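Local coordinates for uncharacterized protein VPA0106 (Vibrio parahaemolyticus, PDB 3U07), which is of unknown function but combines the DUF1254 and DUF1214 sequence families and, with a signal sequence, is probably exported from the cytoplasm, at residues Q326-S331 against P429-V434; M337-P342 against E346-T351; M375-D378 against Y382-I385. The protein carries 2 engineered substitutions. All blocks are in the same frame, centred on the assembly; numbering follows the deposited sequence.

The three contacts lie in the C-terminal part of the chain, around two four-stranded sheets that face each other. Interaction 2 joins the two sheets through their side chains. Interactions 1 and 3 meet it from different strands of the same sheet: strand 334-340 has strand 432-434 of interaction 1 on one flank and strand 382-388 of interaction 3 on the other. Centres of interactions 1 and 2 are about 17 Å apart, and those of 2 and 3 about 9 Å. Phe339 O lies 2.7 Å from Tyr383 N, a probable backbone hydrogen bond. Interactions 1 and 3 do not touch, their nearest atoms being about 7 Å apart. No active site is known to which they could be related.

Interaction 1 of 3, residues Q326-S331 against P429-V434; sequences QKLDGS and PEIKVV
The side-chain amide of Gln326 turns its NE2 end to Val433, whose CG2 lies 4.2 Å from NE2, almost in line with the CD-NE2 bond, so this methyl sits beyond the end of the group and covers neither face. The second flat group, the carboxylate of Asp329, is used within its own segment. Both donors of Ser331 approach OD1 of Asp329 from the same face of the carboxylate: the backbone N at 3.0 Å, on the anti side and 28° out of plane, and OG at 2.6 Å, from above the plane. Two bonds grip this one oxygen; the one from the backbone N makes an Asx turn over Gly330.

The apolar link across the segments is Leu328 against Ile431, two side chains buried against each other and crossing at about a right angle. With Leu328 CG beside its backbone N (chi1 -67°), the branched end reaches CG1 and CD1 of Ile431. The two CD1 methyls are modelled too close together, so the fine spacing of this pair is doubtful. Lys327 turns back, its NZ 3.2 Å from the carbonyl O of Leu328 on a lone pair, and also forms a salt bridge with Asp320.

Leu328 bonds through its backbone to Asp320 and Phe408, whereas Lys432 and Val434 pair with Val336 and Asp334 of strand 334-340. The contact thus joins a loop held beside one sheet to the edge strand of the facing one, at the margin of a beta sandwich.

Interaction 2 of 3, residues M337-P342 against E346-T351; sequences MRFKAP and EFWSVT
Phe339 and Trp348 meet because both rings leave their strands with CG between the backbone N and the carbonyl carbon, chi1 being 53° for Phe339 and 55° for Trp348, and so reach toward each other from opposite directions. Their strands, 334-340 and 347-354, follow one another in the chain but belong to facing sheets of a beta sandwich. They touch through side chains, with no hydrogen bond between the two segments, which is the character of a beta arch. The touching parts run in nearly opposite senses.

The rings form an offset edge-to-face stack, the edge of Phe339 toward the face of Trp348, with centroids of the six-membered rings 5.4 Å apart and planes at 69°. CE2 and CZ at the rim of Phe339 make the approach, and CH2 of Trp348, the nearest indole atom, lies 3.6 Å from CE2, close to the Phe339 plane.

Where the chain turns out of the first strand, Pro342 comes back across the indole at about a right angle. Its CD sits over one face of the five-membered ring, 3.4 Å from the centroid and near the ring normal, a CH-pi contact that also brings CD to 3.2 Å from Trp348 NE1. Ala341 reaches the neighbourhood of NE1 more loosely.

Around the pair, Tyr383 adds another edge-to-face contact to Trp348, and Pro429 packs on Phe339. Just before Trp348, Glu346 and Phe347 both face Tyr415 in a classic beta bulge, where the chain turns a corner. Further along the two strands, away from the turn, the selenomethionine Met337 sets its terminal CE 4.3 Å from Val350 CG2.

Interaction 3 of 3, residues M375-D378 against Y382-I385; sequences MKAD and YYTI
Met375, a selenomethionine, packs its bent end against two side chains of strand 382-388. Its SE lies 3.6 Å from Ile385 CG1, with the two chains crossing at about a right angle, and the bend at chi3 (-73°) folds CE back to 3.8 Å from Tyr383 CD2. The same methyl meets the indole of Trp348 in strand 347-354, so Met375 is shared with interaction 2.

Next outward, Ala377 lies over one face of the Tyr383 ring. Its CB is 3.8 Å from the ring centroid, close to the normal, in a CH-pi contact, and the backbone N of Ala377 covers the same ring near CE2. The carbonyl O of Met375 sits at the ring edge, in plane. A water, also in the ring plane, joins that carbonyl to Tyr383 OH: it donates to Met375 O and lies 2.5 Å from the hydroxyl, so the phenol is tied at its far end to the backbone running across it.

Residues 375-378 belong to the connection from strand 369-371 to strand 382-388 in the facing sheet, a crossing between the layers of a beta sandwich.

At its polar edge the chain turns back on itself between Asp378 and Tyr382. Asp378 N donates to Tyr382 O at 2.6 Å, fairly straight but with the donor tilted from the carbonyl plane. The carboxylate returns the link, with OD1 taking Tyr382 N in a nearly linear bond, modelled so short that its exact length is doubtful; chi1 of 82° swings CG into that position. Carboxylate and phenol run side by side, planes 84° apart, and Arg338 meets both, through a salt bridge to Asp378 OD2 and a cation-pi contact with Tyr382.

Interaction 1 of 3, residues Q326-S331 against P429-V434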
loop_
_atom_site.group_PDB
_atom_site.type_symbol
_atom_site.label_atom_id
_atom_site.label_comp_id
_atom_site.label_asym_id
_atom_site.label_seq_id
_atom_site.Cartn_x
_atom_site.Cartn_y
_atom_site.Cartn_z
ATOM N N GLN A 326 16.567 -23.207 -10.652
ATOM C CA GLN A 326 15.570 -24.230 -10.369
ATOM C C GLN A 326 14.516 -23.627 -9.451
ATOM O O GLN A 326 14.826 -22.800 -8.586
ATOM C CB GLN A 326 16.197 -25.442 -9.671
ATOM C CG GLN A 326 17.206 -26.210 -10.504
ATOM C CD GLN A 326 17.743 -27.432 -9.774
ATOM O OE1 GLN A 326 17.735 -28.539 -10.311
ATOM N NE2 GLN A 326 18.209 -27.235 -8.542
ATOM N N LYS A 327 13.271 -24.038 -9.644
ATOM C CA LYS A 327 12.173 -23.548 -8.824
ATOM C C LYS A 327 12.395 -23.955 -7.371
ATOM O O LYS A 327 12.773 -25.093 -7.095
ATOM C CB LYS A 327 10.852 -24.146 -9.313
ATOM C CG LYS A 327 9.643 -23.716 -8.503
ATOM C CD LYS A 327 9.247 -22.290 -8.834
ATOM C CE LYS A 327 8.239 -21.766 -7.832
ATOM N NZ LYS A 327 8.854 -21.628 -6.481
ATOM N N LEU A 328 12.173 -23.026 -6.444
ATOM C CA LEU A 328 12.317 -23.323 -5.020
ATOM C C LEU A 328 11.242 -24.351 -4.680
ATOM O O LEU A 328 10.063 -24.143 -4.982
ATOM C CB LEU A 328 12.099 -22.061 -4.184
ATOM C CG LEU A 328 13.168 -20.983 -4.351
ATOM C CD1 LEU A 328 12.730 -19.716 -3.639
ATOM C CD2 LEU A 328 14.500 -21.504 -3.808
ATOM N N ASP A 329 11.645 -25.447 -4.045
ATOM C CA ASP A 329 10.718 -26.526 -3.704
ATOM C C ASP A 329 11.275 -27.331 -2.533
ATOM O O ASP A 329 12.255 -28.056 -2.680
ATOM C CB ASP A 329 10.555 -27.435 -4.925
ATOM C CG ASP A 329 9.411 -28.419 -4.783
ATOM O OD1 ASP A 329 9.128 -28.852 -3.649
ATOM O OD2 ASP A 329 8.811 -28.772 -5.820
ATOM N N GLY A 330 10.638 -27.213 -1.374
ATOM C CA GLY A 330 11.107 -27.920 -0.196
ATOM C C GLY A 330 11.078 -29.437 -0.228
ATOM O O GLY A 330 11.683 -30.079 0.625
ATOM N N SER A 331 10.381 -30.021 -1.194
ATOM C CA SER A 331 10.313 -31.478 -1.281
ATOM C C SER A 331 11.531 -32.037 -2.013
ATOM O O SER A 331 11.773 -33.244 -2.003
ATOM C CB SER A 331 9.038 -31.912 -2.014
ATOM O OG SER A 331 9.039 -31.475 -3.364
ATOM N N PRO A 429 19.437 -11.412 -1.653
ATOM C CA PRO A 429 20.469 -12.445 -1.523
ATOM C C PRO A 429 19.966 -13.729 -2.189
ATOM O O PRO A 429 18.770 -14.022 -2.172
ATOM C CB PRO A 429 20.632 -12.575 -0.009
ATOM C CG PRO A 429 20.384 -11.162 0.465
ATOM C CD PRO A 429 19.168 -10.765 -0.356
ATOM N N GLU A 430 20.875 -14.486 -2.783
ATOM C CA GLU A 430 20.496 -15.713 -3.468
ATOM C C GLU A 430 20.241 -16.837 -2.482
ATOM O O GLU A 430 20.798 -16.845 -1.385
ATOM C CB GLU A 430 21.606 -16.130 -4.435
ATOM C CG GLU A 430 22.058 -15.026 -5.381
ATOM C CD GLU A 430 23.028 -15.515 -6.447
ATOM O OE1 GLU A 430 24.016 -16.189 -6.096
ATOM O OE2 GLU A 430 22.809 -15.217 -7.638
ATOM N N ILE A 431 19.370 -17.770 -2.845
ATOM C CA ILE A 431 19.142 -18.902 -1.968
ATOM C C ILE A 431 19.707 -20.111 -2.715
ATOM O O ILE A 431 19.306 -20.429 -3.835
ATOM C CB ILE A 431 17.644 -19.050 -1.574
ATOM C CG1 ILE A 431 16.768 -19.284 -2.790
ATOM C CG2 ILE A 431 17.162 -17.756 -0.902
ATOM C CD1 ILE A 431 15.353 -18.773 -2.569
ATOM N N LYS A 432 20.686 -20.754 -2.090
ATOM C CA LYS A 432 21.379 -21.879 -2.689
ATOM C C LYS A 432 20.977 -23.229 -2.163
ATOM O O LYS A 432 20.624 -23.373 -0.996
ATOM C CB LYS A 432 22.881 -21.722 -2.477
ATOM C CG LYS A 432 23.419 -20.354 -2.831
ATOM C CD LYS A 432 24.926 -20.291 -2.657
ATOM C CE LYS A 432 25.446 -18.899 -2.958
ATOM N NZ LYS A 432 26.933 -18.874 -3.035
ATOM N N VAL A 433 21.042 -24.224 -3.038
ATOM C CA VAL A 433 20.734 -25.586 -2.648
ATOM C C VAL A 433 21.879 -26.048 -1.752
ATOM O O VAL A 433 23.039 -25.709 -1.989
ATOM C CB VAL A 433 20.641 -26.501 -3.887
ATOM C CG1 VAL A 433 20.713 -27.978 -3.485
ATOM C CG2 VAL A 433 19.345 -26.213 -4.619
ATOM N N VAL A 434 21.542 -26.790 -0.704
ATOM C CA VAL A 434 22.539 -27.322 0.215
ATOM C C VAL A 434 22.767 -28.786 -0.134
ATOM O O VAL A 434 21.811 -29.518 -0.392
ATOM C CB VAL A 434 22.053 -27.288 1.674
ATOM C CG1 VAL A 434 23.131 -27.857 2.591
ATOM C CG2 VAL A 434 21.692 -25.870 2.073
#

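Interaction 2 of 3, residues M337-P342 against E346-T351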
loop_
_atom_site.group_PDB
_atom_site.type_symbol
_atom_site.label_atom_id
_atom_site.label_comp_id
_atom_site.label_asym_id
_atom_site.label_seq_id
_atom_site.Cartn_x
_atom_site.Cartn_y
_atom_site.Cartn_z
HETATM N N MSE A 337 20.774 -19.392 2.815
HETATM C CA MSE A 337 20.852 -17.994 2.420
HETATM C C MSE A 337 21.846 -17.322 3.363
HETATM O O MSE A 337 21.650 -17.341 4.573
HETATM C CB MSE A 337 19.480 -17.369 2.618
HETATM C CG MSE A 337 19.007 -16.426 1.553
HETATM SE SE MSE A 337 17.202 -15.856 1.991
HETATM C CE MSE A 337 16.612 -17.338 3.046
ATOM N N ARG A 338 22.905 -16.732 2.825
ATOM C CA ARG A 338 23.885 -16.065 3.676
ATOM C C ARG A 338 24.179 -14.680 3.109
ATOM O O ARG A 338 24.584 -14.547 1.953
ATOM C CB ARG A 338 25.158 -16.901 3.756
ATOM C CG ARG A 338 26.267 -16.286 4.581
ATOM C CD ARG A 338 27.454 -17.233 4.613
ATOM N NE ARG A 338 28.728 -16.521 4.655
ATOM C CZ ARG A 338 29.261 -15.991 5.748
ATOM N NH1 ARG A 338 28.634 -16.089 6.914
ATOM N NH2 ARG A 338 30.421 -15.354 5.670
ATOM N N PHE A 339 24.001 -13.653 3.934
ATOM C CA PHE A 339 24.184 -12.279 3.470
ATOM C C PHE A 339 24.431 -11.274 4.591
ATOM O O PHE A 339 24.075 -11.508 5.746
ATOM C CB PHE A 339 22.911 -11.841 2.753
ATOM C CG PHE A 339 21.672 -12.036 3.590
ATOM C CD1 PHE A 339 21.068 -13.287 3.674
ATOM C CD2 PHE A 339 21.162 -10.995 4.361
ATOM C CE1 PHE A 339 19.979 -13.506 4.516
ATOM C CE2 PHE A 339 20.074 -11.200 5.209
ATOM C CZ PHE A 339 19.482 -12.459 5.288
ATOM N N LYS A 340 25.023 -10.142 4.223
ATOM C CA LYS A 340 25.269 -9.051 5.157
ATOM C C LYS A 340 23.913 -8.388 5.430
ATOM O O LYS A 340 22.970 -8.521 4.642
ATOM C CB LYS A 340 26.209 -8.013 4.533
ATOM C CG LYS A 340 27.694 -8.370 4.586
ATOM C CD LYS A 340 28.456 -7.296 5.362
ATOM C CE LYS A 340 29.575 -7.867 6.229
ATOM N NZ LYS A 340 30.877 -8.000 5.514
ATOM N N ALA A 341 23.805 -7.674 6.542
ATOM C CA ALA A 341 22.554 -6.999 6.868
ATOM C C ALA A 341 22.189 -5.977 5.788
ATOM O O ALA A 341 23.046 -5.231 5.310
ATOM C CB ALA A 341 22.677 -6.301 8.214
ATOM N N PRO A 342 20.912 -5.945 5.375
ATOM C CA PRO A 342 20.442 -5.000 4.353
ATOM C C PRO A 342 20.504 -3.604 4.988
ATOM O O PRO A 342 20.364 -3.479 6.204
ATOM C CB PRO A 342 18.998 -5.440 4.115
ATOM C CG PRO A 342 19.009 -6.896 4.476
ATOM C CD PRO A 342 19.846 -6.897 5.729
ATOM N N GLU A 346 14.960 0.600 10.093
ATOM C CA GLU A 346 14.068 -0.034 11.050
ATOM C C GLU A 346 14.302 -1.527 11.227
ATOM O O GLU A 346 14.806 -1.960 12.262
ATOM C CB GLU A 346 12.614 0.233 10.647
ATOM C CG GLU A 346 12.325 1.703 10.392
ATOM C CD GLU A 346 12.882 2.594 11.487
ATOM O OE1 GLU A 346 12.450 2.459 12.651
ATOM O OE2 GLU A 346 13.757 3.425 11.177
ATOM N N PHE A 347 13.919 -2.322 10.234
ATOM C CA PHE A 347 14.120 -3.767 10.327
ATOM C C PHE A 347 13.820 -4.448 9.003
ATOM O O PHE A 347 13.326 -3.818 8.070
ATOM C CB PHE A 347 13.234 -4.362 11.431
ATOM C CG PHE A 347 11.771 -4.461 11.069
ATOM C CD1 PHE A 347 11.241 -5.652 10.574
ATOM C CD2 PHE A 347 10.912 -3.378 11.266
ATOM C CE1 PHE A 347 9.874 -5.769 10.287
ATOM C CE2 PHE A 347 9.541 -3.481 10.980
ATOM C CZ PHE A 347 9.024 -4.680 10.491
ATOM N N TRP A 348 14.139 -5.735 8.916
ATOM C CA TRP A 348 13.871 -6.489 7.701
ATOM C C TRP A 348 13.427 -7.904 8.040
ATOM O O TRP A 348 13.533 -8.342 9.190
ATOM C CB TRP A 348 15.105 -6.520 6.795
ATOM C CG TRP A 348 16.343 -7.034 7.450
ATOM C CD1 TRP A 348 17.325 -6.295 8.039
ATOM C CD2 TRP A 348 16.736 -8.406 7.586
ATOM N NE1 TRP A 348 18.310 -7.117 8.531
ATOM C CE2 TRP A 348 17.973 -8.418 8.269
ATOM C CE3 TRP A 348 16.163 -9.626 7.198
ATOM C CZ2 TRP A 348 18.651 -9.604 8.574
ATOM C CZ3 TRP A 348 16.837 -10.807 7.503
ATOM C CH2 TRP A 348 18.068 -10.785 8.184
ATOM N N SER A 349 12.921 -8.614 7.038
ATOM C CA SER A 349 12.438 -9.972 7.246
ATOM C C SER A 349 12.318 -10.718 5.920
ATOM O O SER A 349 12.296 -10.109 4.855
ATOM C CB SER A 349 11.060 -9.924 7.907
ATOM O OG SER A 349 10.126 -9.261 7.061
ATOM N N VAL A 350 12.264 -12.043 5.995
ATOM C CA VAL A 350 12.081 -12.862 4.809
ATOM C C VAL A 350 10.997 -13.846 5.231
ATOM O O VAL A 350 11.097 -14.479 6.280
ATOM C CB VAL A 350 13.397 -13.587 4.372
ATOM C CG1 VAL A 350 14.586 -12.938 5.032
ATOM C CG2 VAL A 350 13.331 -15.067 4.667
ATOM N N THR A 351 9.946 -13.944 4.429
ATOM C CA THR A 351 8.821 -14.819 4.748
ATOM C C THR A 351 8.598 -15.861 3.660
ATOM O O THR A 351 8.810 -15.593 2.479
ATOM C CB THR A 351 7.527 -13.980 4.932
ATOM O OG1 THR A 351 7.771 -12.933 5.884
ATOM C CG2 THR A 351 6.376 -14.852 5.426
#

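Interaction 3 of 3, residues M375-D378 against Y382-I385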
loop_
_atom_site.group_PDB
_atom_site.type_symbol
_atom_site.label_atom_id
_atom_site.label_comp_id
_atom_site.label_asym_id
_atom_site.label_seq_id
_atom_site.Cartn_x
_atom_site.Cartn_y
_atom_site.Cartn_z
HETATM N N MSE A 375 17.144 -13.037 14.689
HETATM C CA MSE A 375 18.445 -13.653 14.423
HETATM C C MSE A 375 19.569 -12.676 14.736
HETATM O O MSE A 375 19.349 -11.466 14.817
HETATM C CB MSE A 375 18.604 -14.035 12.948
HETATM C CG MSE A 375 17.538 -14.904 12.333
HETATM SE SE MSE A 375 18.165 -15.427 10.568
HETATM C CE MSE A 375 17.939 -13.762 9.644
ATOM N N LYS A 376 20.778 -13.205 14.891
ATOM C CA LYS A 376 21.955 -12.379 15.140
ATOM C C LYS A 376 23.040 -12.757 14.134
ATOM O O LYS A 376 23.259 -13.933 13.852
ATOM C CB LYS A 376 22.470 -12.557 16.575
ATOM C CG LYS A 376 22.014 -11.451 17.537
ATOM C CD LYS A 376 20.529 -11.544 17.867
ATOM C CE LYS A 376 20.072 -10.405 18.777
ATOM N NZ LYS A 376 19.854 -9.127 18.040
ATOM N N ALA A 377 23.708 -11.748 13.588
ATOM C CA ALA A 377 24.750 -11.947 12.588
ATOM C C ALA A 377 26.029 -12.583 13.121
ATOM O O ALA A 377 26.461 -12.295 14.237
ATOM C CB ALA A 377 25.077 -10.619 11.920
ATOM N N ASP A 378 26.633 -13.441 12.300
ATOM C CA ASP A 378 27.867 -14.130 12.661
ATOM C C ASP A 378 28.940 -13.121 13.070
ATOM O O ASP A 378 28.766 -11.913 12.886
ATOM C CB ASP A 378 28.354 -14.999 11.484
ATOM C CG ASP A 378 29.136 -14.209 10.432
ATOM O OD1 ASP A 378 29.042 -12.968 10.398
ATOM O OD2 ASP A 378 29.843 -14.840 9.618
ATOM N N TYR A 382 27.457 -11.552 9.169
ATOM C CA TYR A 382 26.647 -12.137 8.108
ATOM C C TYR A 382 25.498 -12.876 8.763
ATOM O O TYR A 382 25.656 -13.452 9.839
ATOM C CB TYR A 382 27.436 -13.156 7.271
ATOM C CG TYR A 382 28.256 -12.575 6.143
ATOM C CD1 TYR A 382 29.542 -12.084 6.368
ATOM C CD2 TYR A 382 27.747 -12.522 4.844
ATOM C CE1 TYR A 382 30.305 -11.556 5.322
ATOM C CE2 TYR A 382 28.501 -11.994 3.792
ATOM C CZ TYR A 382 29.779 -11.516 4.040
ATOM O OH TYR A 382 30.528 -11.004 3.006
ATOM N N TYR A 383 24.330 -12.830 8.140
ATOM C CA TYR A 383 23.205 -13.582 8.661
ATOM C C TYR A 383 23.180 -14.821 7.777
ATOM O O TYR A 383 23.576 -14.773 6.610
ATOM C CB TYR A 383 21.888 -12.817 8.526
ATOM C CG TYR A 383 21.753 -11.658 9.483
ATOM C CD1 TYR A 383 22.316 -10.416 9.187
ATOM C CD2 TYR A 383 21.053 -11.797 10.684
ATOM C CE1 TYR A 383 22.181 -9.339 10.062
ATOM C CE2 TYR A 383 20.915 -10.726 11.565
ATOM C CZ TYR A 383 21.481 -9.500 11.245
ATOM O OH TYR A 383 21.353 -8.434 12.103
ATOM N N THR A 384 22.740 -15.934 8.338
ATOM C CA THR A 384 22.674 -17.176 7.589
ATOM C C THR A 384 21.366 -17.870 7.897
ATOM O O THR A 384 21.127 -18.269 9.030
ATOM C CB THR A 384 23.828 -18.128 7.962
ATOM O OG1 THR A 384 25.073 -17.574 7.522
ATOM C CG2 THR A 384 23.627 -19.485 7.306
ATOM N N ILE A 385 20.515 -18.000 6.889
ATOM C CA ILE A 385 19.236 -18.669 7.067
ATOM C C ILE A 385 19.306 -20.058 6.434
ATOM O O ILE A 385 19.653 -20.197 5.259
ATOM C CB ILE A 385 18.082 -17.879 6.404
ATOM C CG1 ILE A 385 17.912 -16.520 7.097
ATOM C CG2 ILE A 385 16.791 -18.702 6.457
ATOM C CD1 ILE A 385 16.826 -15.652 6.494
HETATM O O HOH W 1 20.079 -9.132 14.138
#